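Fatty acid multifunctional protein (atmfp2) (Arabidopsis thaliana, PDB 2WTB) catalyses the hydration and NAD-dependent dehydrogenation steps of peroxisomal fatty acid beta-oxidation during seed germination, and takes part in benzoic acid biosynthesis. Local coordinates at residues P300-R305 with I462-H467; D475-G480 with P487-N492. All coordinates share one frame; numbering follows the deposited sequence.

Interaction 1 of 2, residues P300-R305 with I462-H467; sequences PGVTDR and IVRTNH
R464 reaches V302 through a folded side chain: CG sits between its own backbone N and carbonyl carbon (chi1 88°), and further bends at chi2 and chi3 swing the guanidinium toward the loop 300-305. On the other side, V302 has CG1 anti to its backbone N (chi1 165°), which places CG2 beside that nitrogen and against the arginine. The two side chains pass in opposite directions, and the touch is confined to their ends, with V302 CG2 lying 3.2 Å from R464 NH2. The methyl approaches the guanidinium obliquely. P300 O lies near the guanidinium plane at its edge, but 4.4 Å from R464 NH2 is too far for a hydrogen bond. The CA atoms of V302 and R464 are 10.6 Å apart, so the contact depends on the reach of the arginine side chain. Within the loop, the D304 carboxylate folds back onto G301: the bond from G301 N to D304 OD2 is 3.1 Å and nearly straight (174°), while that to OD1 is weak. This ties the ends of a short turn that carries V302 between them. I473 of helix 470-482 touches both V302 and R464, and R464 also packs on V489 of strand 486-491, so the loop leading toward strand 315-318 lies against the helix and R464 of strand 459-464.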
loop_
_atom_site.group_PDB
_atom_site.type_symbol
_atom_site.label_atom_id
_atom_site.label_comp_id
_atom_site.label_asym_id
_atom_site.label_seq_id
_atom_site.Cartn_x
_atom_site.Cartn_y
_atom_site.Cartn_z
ATOM N N PRO A 300 5.243 16.323 -12.855
ATOM C CA PRO A 300 5.151 17.391 -13.858
ATOM C C PRO A 300 6.516 17.766 -14.419
ATOM O O PRO A 300 7.498 17.810 -13.674
ATOM C CB PRO A 300 4.572 18.565 -13.068
ATOM C CG PRO A 300 3.847 17.937 -11.938
ATOM C CD PRO A 300 4.638 16.719 -11.574
ATOM N N GLY A 301 6.568 18.033 -15.722
ATOM C CA GLY A 301 7.811 18.382 -16.386
ATOM C C GLY A 301 8.701 17.182 -16.651
ATOM O O GLY A 301 9.838 17.330 -17.097
ATOM N N VAL A 302 8.185 15.990 -16.373
ATOM C CA VAL A 302 8.929 14.758 -16.601
ATOM C C VAL A 302 8.054 13.695 -17.259
ATOM O O VAL A 302 8.455 13.071 -18.242
ATOM C CB VAL A 302 9.508 14.193 -15.288
ATOM C CG1 VAL A 302 9.951 12.746 -15.470
ATOM C CG2 VAL A 302 10.661 15.051 -14.803
ATOM N N THR A 303 6.855 13.496 -16.715
ATOM C CA THR A 303 5.965 12.448 -17.207
ATOM C C THR A 303 4.807 12.987 -18.047
ATOM O O THR A 303 3.904 12.239 -18.420
ATOM C CB THR A 303 5.395 11.598 -16.058
ATOM O OG1 THR A 303 4.611 12.426 -15.186
ATOM C CG2 THR A 303 6.520 10.946 -15.273
ATOM N N ASP A 304 4.840 14.281 -18.342
ATOM C CA ASP A 304 3.810 14.898 -19.172
ATOM C C ASP A 304 4.339 15.288 -20.553
ATOM O O ASP A 304 3.671 16.006 -21.294
ATOM C CB ASP A 304 3.228 16.128 -18.470
ATOM C CG ASP A 304 4.304 17.071 -17.956
ATOM O OD1 ASP A 304 5.502 16.772 -18.154
ATOM O OD2 ASP A 304 3.956 18.110 -17.350
ATOM N N ARG A 305 5.534 14.806 -20.894
ATOM C CA ARG A 305 6.223 15.219 -22.118
ATOM C C ARG A 305 5.896 14.347 -23.330
ATOM O O ARG A 305 6.233 14.694 -24.464
ATOM C CB ARG A 305 7.738 15.218 -21.906
ATOM C CG ARG A 305 8.271 16.371 -21.079
ATOM C CD ARG A 305 9.786 16.427 -21.175
ATOM N NE ARG A 305 10.366 17.400 -20.258
ATOM C CZ ARG A 305 11.670 17.520 -20.032
ATOM N NH1 ARG A 305 12.526 16.726 -20.662
ATOM N NH2 ARG A 305 12.117 18.431 -19.177
ATOM N N ILE A 462 13.238 7.115 -6.314
ATOM C CA ILE A 462 13.945 7.502 -7.529
ATOM C C ILE A 462 14.510 8.899 -7.330
ATOM O O ILE A 462 13.772 9.884 -7.345
ATOM C CB ILE A 462 13.017 7.492 -8.758
ATOM C CG1 ILE A 462 12.548 6.070 -9.059
ATOM C CG2 ILE A 462 13.724 8.070 -9.967
ATOM C CD1 ILE A 462 11.599 5.985 -10.224
ATOM N N VAL A 463 15.819 8.977 -7.122
ATOM C CA VAL A 463 16.477 10.250 -6.853
ATOM C C VAL A 463 16.996 10.893 -8.135
ATOM O O VAL A 463 17.949 10.407 -8.745
ATOM C CB VAL A 463 17.645 10.082 -5.863
ATOM C CG1 VAL A 463 18.269 11.430 -5.551
ATOM C CG2 VAL A 463 17.166 9.406 -4.587
ATOM N N ARG A 464 16.362 11.990 -8.536
ATOM C CA ARG A 464 16.760 12.712 -9.738
ATOM C C ARG A 464 17.739 13.820 -9.375
ATOM O O ARG A 464 17.739 14.311 -8.249
ATOM C CB ARG A 464 15.534 13.331 -10.414
ATOM C CG ARG A 464 15.197 14.711 -9.875
ATOM C CD ARG A 464 13.704 14.923 -9.701
ATOM N NE ARG A 464 13.062 15.410 -10.914
ATOM C CZ ARG A 464 11.989 16.191 -10.917
ATOM N NH1 ARG A 464 11.451 16.579 -9.771
ATOM N NH2 ARG A 464 11.458 16.595 -12.065
ATOM N N THR A 465 18.572 14.215 -10.328
ATOM C CA THR A 465 19.439 15.368 -10.137
ATOM C C THR A 465 18.960 16.482 -11.049
ATOM O O THR A 465 17.906 16.364 -11.672
ATOM C CB THR A 465 20.904 15.048 -10.465
ATOM O OG1 THR A 465 21.243 13.758 -9.947
ATOM C CG2 THR A 465 21.817 16.084 -9.844
ATOM N N ASN A 466 19.730 17.564 -11.118
ATOM C CA ASN A 466 19.461 18.635 -12.066
ATOM C C ASN A 466 19.764 18.163 -13.480
ATOM O O ASN A 466 19.322 18.764 -14.457
ATOM C CB ASN A 466 20.321 19.858 -11.750
ATOM C CG ASN A 466 20.222 20.283 -10.302
ATOM O OD1 ASN A 466 21.235 20.538 -9.648
ATOM N ND2 ASN A 466 18.997 20.362 -9.790
ATOM N N HIS A 467 20.523 17.075 -13.578
ATOM C CA HIS A 467 20.998 16.584 -14.865
ATOM C C HIS A 467 20.262 15.331 -15.337
ATOM O O HIS A 467 20.173 15.073 -16.537
ATOM C CB HIS A 467 22.504 16.325 -14.804
ATOM C CG HIS A 467 23.290 17.488 -14.284
ATOM N ND1 HIS A 467 23.675 18.543 -15.083
ATOM C CD2 HIS A 467 23.757 17.766 -13.044
ATOM C CE1 HIS A 467 24.346 19.419 -14.358
ATOM N NE2 HIS A 467 24.412 18.971 -13.117
#

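Interaction 2 of 2, residues D475-G480 with P487-N492; sequences DLLDVG and PVVVGN
L477 crosses both P487 and V489 at about a right angle, and one of its methyls touches both. That methyl is CD1, which lies 3.6 Å from P487 CB and 3.8 Å from V489 CG2. L477 leaves the helix aimed across the strand, not at it; with CG anti to the backbone N (chi1 -152°), the end of the side chain nevertheless comes nearer. P487 and V489 both point toward the helix, as alternate residues of a strand do, whereas the intervening V488 points away. The proline ring also comes close to the helix backbone, with P487 CG 3.9 Å from L477 O. One turn further on, G480 has no side chain, and its CA approaches to 4.3 Å from P487 CG. Here the backbones are nearest, the CA atoms of G480 and P487 being 6.0 Å apart. Helix 475-480 and strand 487-491 run roughly antiparallel, at 154° and with their axes 8.8 Å apart, which is the helix-on-sheet packing of a beta-alpha-beta crossover in the NAD-binding domain. I462, on the neighbouring strand, touches L477 as well. The side-chain contacts are between leucine, proline and valine carbons, with G480 CA and L477 O beside the proline ring; the contact therefore rests on close fit and exclusion of water rather than on directional bonds between the two segments.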
loop_
_atom_site.group_PDB
_atom_site.type_symbol
_atom_site.label_atom_id
_atom_site.label_comp_id
_atom_site.label_asym_id
_atom_site.label_seq_id
_atom_site.Cartn_x
_atom_site.Cartn_y
_atom_site.Cartn_z
ATOM N N ASP A 475 11.894 5.776 -17.425
ATOM C CA ASP A 475 12.319 4.385 -17.516
ATOM C C ASP A 475 12.277 3.710 -16.152
ATOM O O ASP A 475 11.621 2.686 -15.970
ATOM C CB ASP A 475 13.731 4.291 -18.097
ATOM C CG ASP A 475 13.771 4.576 -19.586
ATOM O OD1 ASP A 475 12.719 4.449 -20.247
ATOM O OD2 ASP A 475 14.855 4.925 -20.097
ATOM N N LEU A 476 12.984 4.299 -15.195
ATOM C CA LEU A 476 13.077 3.754 -13.846
ATOM C C LEU A 476 11.706 3.718 -13.181
ATOM O O LEU A 476 11.342 2.741 -12.531
ATOM C CB LEU A 476 14.048 4.597 -13.018
ATOM C CG LEU A 476 14.792 3.872 -11.903
ATOM C CD1 LEU A 476 14.974 2.414 -12.261
ATOM C CD2 LEU A 476 16.129 4.541 -11.658
ATOM N N LEU A 477 10.949 4.794 -13.360
ATOM C CA LEU A 477 9.588 4.887 -12.852
ATOM C C LEU A 477 8.780 3.666 -13.275
ATOM O O LEU A 477 7.924 3.183 -12.532
ATOM C CB LEU A 477 8.929 6.164 -13.375
ATOM C CG LEU A 477 7.829 6.830 -12.549
ATOM C CD1 LEU A 477 8.179 6.829 -11.071
ATOM C CD2 LEU A 477 7.600 8.248 -13.048
ATOM N N ASP A 478 9.066 3.162 -14.471
ATOM C CA ASP A 478 8.340 2.024 -15.022
ATOM C C ASP A 478 8.875 0.702 -14.485
ATOM O O ASP A 478 8.111 -0.238 -14.256
ATOM C CB ASP A 478 8.419 2.028 -16.547
ATOM C CG ASP A 478 7.320 1.208 -17.184
ATOM O OD1 ASP A 478 6.136 1.504 -16.919
ATOM O OD2 ASP A 478 7.639 0.275 -17.951
ATOM N N VAL A 479 10.189 0.629 -14.299
ATOM C CA VAL A 479 10.809 -0.561 -13.732
ATOM C C VAL A 479 10.306 -0.793 -12.312
ATOM O O VAL A 479 10.025 -1.924 -11.917
ATOM C CB VAL A 479 12.345 -0.449 -13.718
ATOM C CG1 VAL A 479 12.941 -1.434 -12.726
ATOM C CG2 VAL A 479 12.900 -0.686 -15.109
ATOM N N GLY A 480 10.190 0.289 -11.550
ATOM C CA GLY A 480 9.681 0.211 -10.196
ATOM C C GLY A 480 8.322 -0.458 -10.152
ATOM O O GLY A 480 8.070 -1.320 -9.310
ATOM N N PRO A 487 6.958 3.733 -6.423
ATOM C CA PRO A 487 8.020 4.715 -6.644
ATOM C C PRO A 487 7.589 6.123 -6.282
ATOM O O PRO A 487 6.461 6.516 -6.573
ATOM C CB PRO A 487 8.253 4.648 -8.163
ATOM C CG PRO A 487 7.349 3.549 -8.681
ATOM C CD PRO A 487 6.263 3.406 -7.675
ATOM N N VAL A 488 8.487 6.862 -5.640
ATOM C CA VAL A 488 8.353 8.306 -5.531
ATOM C C VAL A 488 9.601 8.944 -6.129
ATOM O O VAL A 488 10.715 8.469 -5.907
ATOM C CB VAL A 488 8.169 8.771 -4.072
ATOM C CG1 VAL A 488 6.772 8.437 -3.586
ATOM C CG2 VAL A 488 9.223 8.147 -3.174
ATOM N N VAL A 489 9.413 10.006 -6.905
ATOM C CA VAL A 489 10.536 10.694 -7.530
ATOM C C VAL A 489 10.974 11.878 -6.681
ATOM O O VAL A 489 10.312 12.913 -6.650
ATOM C CB VAL A 489 10.189 11.178 -8.954
ATOM C CG1 VAL A 489 11.345 11.971 -9.539
ATOM C CG2 VAL A 489 9.842 9.994 -9.847
ATOM N N VAL A 490 12.097 11.720 -5.989
ATOM C CA VAL A 490 12.584 12.759 -5.091
ATOM C C VAL A 490 13.849 13.420 -5.629
ATOM O O VAL A 490 14.505 12.889 -6.527
ATOM C CB VAL A 490 12.842 12.209 -3.670
ATOM C CG1 VAL A 490 11.565 11.620 -3.095
ATOM C CG2 VAL A 490 13.955 11.168 -3.689
ATOM N N GLY A 491 14.181 14.582 -5.072
ATOM C CA GLY A 491 15.328 15.349 -5.522
ATOM C C GLY A 491 16.598 15.000 -4.775
ATOM O O GLY A 491 16.555 14.368 -3.720
ATOM N N ASN A 492 17.735 15.412 -5.324
ATOM C CA ASN A 492 19.024 15.118 -4.715
ATOM C C ASN A 492 19.356 16.074 -3.575
ATOM O O ASN A 492 19.542 17.272 -3.784
ATOM C CB ASN A 492 20.135 15.136 -5.767
ATOM C CG ASN A 492 21.461 14.636 -5.227
ATOM O OD1 ASN A 492 21.604 14.377 -4.033
ATOM N ND2 ASN A 492 22.441 14.495 -6.110
#

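The two contacts have centres about 9 Å apart. Strands 459-464 and 486-491 and helix 470-482 belong to the NAD-binding domain, and the loop 300-305 packs onto this unit. Along the chain they come in series: interaction 1 joins the loop to strand 459-464, and interaction 2 follows with helix 470-482 and strand 486-491, completing that beta-alpha-beta unit. The two strands are neighbours in an eight-stranded mixed sheet, 486-491 being outermost within this chain. They are linked by probable backbone hydrogen bonds, I462 O to V490 N at 2.8 Å and R464 N to V490 O at 2.9 Å. Both contacts therefore lie at the last two strands of one sheet, where a loop remote in sequence and a local crossover helix pack together.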